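Local coordinates for polysaccharide deacetylase-like protein (PDB 4V33) that is a putative zinc-binding polysaccharide deacetylase, one of two linked to osmotic stability and cell shape in Bacillus anthracis, at residues T88-S93 / K108-K113. Numbering follows the deposited sequence.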
loop_
_atom_site.group_PDB
_atom_site.type_symbol
_atom_site.label_atom_id
_atom_site.label_comp_id
_atom_site.label_asym_id
_atom_site.label_seq_id
_atom_site.Cartn_x
_atom_site.Cartn_y
_atom_site.Cartn_z
ATOM N N THR A 88 5.292 16.772 -14.990
ATOM C CA THR A 88 4.136 16.436 -15.821
ATOM C C THR A 88 2.951 17.379 -15.621
ATOM O O THR A 88 1.889 17.169 -16.203
ATOM C CB THR A 88 3.634 14.996 -15.571
ATOM O OG1 THR A 88 3.066 14.898 -14.257
ATOM C CG2 THR A 88 4.766 13.982 -15.741
ATOM N N ALA A 89 3.136 18.418 -14.812
ATOM C CA ALA A 89 2.036 19.321 -14.471
ATOM C C ALA A 89 1.424 20.036 -15.669
ATOM O O ALA A 89 2.094 20.289 -16.676
ATOM C CB ALA A 89 2.493 20.350 -13.434
ATOM N N LYS A 90 0.141 20.360 -15.543
ATOM C CA LYS A 90 -0.532 21.255 -16.473
ATOM C C LYS A 90 -1.105 22.411 -15.670
ATOM O O LYS A 90 -1.163 22.361 -14.434
ATOM C CB LYS A 90 -1.654 20.529 -17.218
ATOM C CG LYS A 90 -2.786 20.102 -16.294
ATOM C CD LYS A 90 -3.923 19.417 -17.044
ATOM C CE LYS A 90 -3.494 18.080 -17.598
ATOM N NZ LYS A 90 -4.672 17.267 -18.016
ATOM N N SER A 91 -1.522 23.459 -16.361
ATOM C CA SER A 91 -2.118 24.597 -15.682
ATOM C C SER A 91 -3.540 24.821 -16.183
ATOM O O SER A 91 -3.778 24.896 -17.390
ATOM C CB SER A 91 -1.266 25.840 -15.914
ATOM O OG SER A 91 -1.878 27.004 -15.366
ATOM N N LEU A 92 -4.477 24.933 -15.248
ATOM C CA LEU A 92 -5.884 25.129 -15.574
ATOM C C LEU A 92 -6.350 26.480 -15.033
ATOM O O LEU A 92 -6.194 26.764 -13.846
ATOM C CB LEU A 92 -6.731 24.001 -14.980
ATOM C CG LEU A 92 -6.301 22.578 -15.369
ATOM C CD1 LEU A 92 -7.129 21.522 -14.638
ATOM C CD2 LEU A 92 -6.387 22.382 -16.873
ATOM N N SER A 93 -6.919 27.298 -15.913
ATOM C CA SER A 93 -7.295 28.671 -15.590
ATOM C C SER A 93 -8.775 28.800 -15.235
ATOM O O SER A 93 -9.628 28.196 -15.880
ATOM C CB SER A 93 -6.966 29.581 -16.778
ATOM O OG SER A 93 -7.584 30.858 -16.673
ATOM N N LYS A 108 -10.818 12.222 -15.079
ATOM C CA LYS A 108 -10.829 12.016 -16.525
ATOM C C LYS A 108 -9.826 12.942 -17.228
ATOM O O LYS A 108 -9.319 12.618 -18.303
ATOM C CB LYS A 108 -12.239 12.251 -17.078
ATOM C CG LYS A 108 -12.386 12.042 -18.575
ATOM C CD LYS A 108 -13.802 12.362 -19.041
ATOM C CE LYS A 108 -13.917 12.308 -20.561
ATOM N NZ LYS A 108 -13.629 10.947 -21.103
ATOM N N GLU A 109 -9.540 14.088 -16.613
ATOM C CA GLU A 109 -8.591 15.051 -17.174
ATOM C C GLU A 109 -7.149 14.617 -16.946
ATOM O O GLU A 109 -6.216 15.275 -17.416
ATOM C CB GLU A 109 -8.783 16.438 -16.551
ATOM C CG GLU A 109 -10.133 17.092 -16.798
ATOM C CD GLU A 109 -10.266 18.417 -16.058
ATOM O OE1 GLU A 109 -10.526 18.399 -14.834
ATOM O OE2 GLU A 109 -10.092 19.478 -16.695
ATOM N N PHE A 110 -6.968 13.541 -16.185
ATOM C CA PHE A 110 -5.639 13.011 -15.895
ATOM C C PHE A 110 -5.585 11.516 -16.194
ATOM O O PHE A 110 -5.125 10.715 -15.380
ATOM C CB PHE A 110 -5.228 13.322 -14.451
ATOM C CG PHE A 110 -5.120 14.795 -14.168
ATOM C CD1 PHE A 110 -6.257 15.551 -13.904
ATOM C CD2 PHE A 110 -3.889 15.432 -14.192
ATOM C CE1 PHE A 110 -6.163 16.917 -13.660
ATOM C CE2 PHE A 110 -3.788 16.795 -13.944
ATOM C CZ PHE A 110 -4.927 17.536 -13.685
ATOM N N GLU A 111 -6.061 11.171 -17.385
ATOM C CA GLU A 111 -6.015 9.806 -17.906
ATOM C C GLU A 111 -6.789 8.798 -17.049
ATOM O O GLU A 111 -6.536 7.594 -17.125
ATOM C CB GLU A 111 -4.561 9.345 -18.064
ATOM C CG GLU A 111 -3.688 10.252 -18.924
ATOM C CD GLU A 111 -2.224 9.865 -18.836
ATOM O OE1 GLU A 111 -1.792 8.996 -19.622
ATOM O OE2 GLU A 111 -1.508 10.411 -17.969
ATOM N N GLY A 112 -7.732 9.288 -16.246
ATOM C CA GLY A 112 -8.499 8.420 -15.362
ATOM C C GLY A 112 -7.733 7.986 -14.123
ATOM O O GLY A 112 -8.188 7.129 -13.356
ATOM N N LYS A 113 -6.559 8.569 -13.927
ATOM C CA LYS A 113 -5.692 8.186 -12.828
ATOM C C LYS A 113 -6.155 8.788 -11.502
ATOM O O LYS A 113 -6.819 9.820 -11.473
ATOM C CB LYS A 113 -4.249 8.603 -13.117
ATOM C CG LYS A 113 -3.580 7.861 -14.256
ATOM C CD LYS A 113 -2.352 8.648 -14.719
ATOM C CE LYS A 113 -1.456 7.851 -15.646
ATOM N NZ LYS A 113 -0.239 8.642 -16.008
#
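Glu109 meets strand 90-94 in two ways, through its backbone carbonyl and through its carboxylate. Its O accepts a hydrogen bond of 2.6 Å from Lys90 NZ, which arrives nearly in line with the C=O bond (161° at the oxygen). The side chain runs out toward Leu92, whose CD1 lies 4.1 Å from Glu109 OE2, a loose van der Waals contact; the other oxygen, OE1, accepts a hydrogen bond from the backbone N of Asp106. Next comes Phe110, with one ring face under the lysine. Lys90 CD and CE lie over the CZ and CE2 side of the ring, and the bend at chi3 (68°) turns the end of the chain toward the ring and the carbonyl. Lys90 CE comes within 3.9 Å of Phe110 CE2. Lys90 NZ sits over the middle of the Phe110 ring, 4.2 Å from its centroid, in a cation-pi contact. Phe117, edge-to-face, and Phe105 also pack against this ring, which touches Ile79 of strand 74-81. Beyond it the chain reverses in a type I' turn closed by Lys113 N to Phe110 O, while Lys113 NZ bridges Glu111 OE2 and Asp84. The contact thus ties an outermost strand of the N-terminal antiparallel sheet, probably the fibronectin type III domain, to the 103-106/115-124 connection. Carbonyl and ring face probably stabilise the ammonium of Lys90, whose NZ stays 6.0 Å from Glu109 OE2.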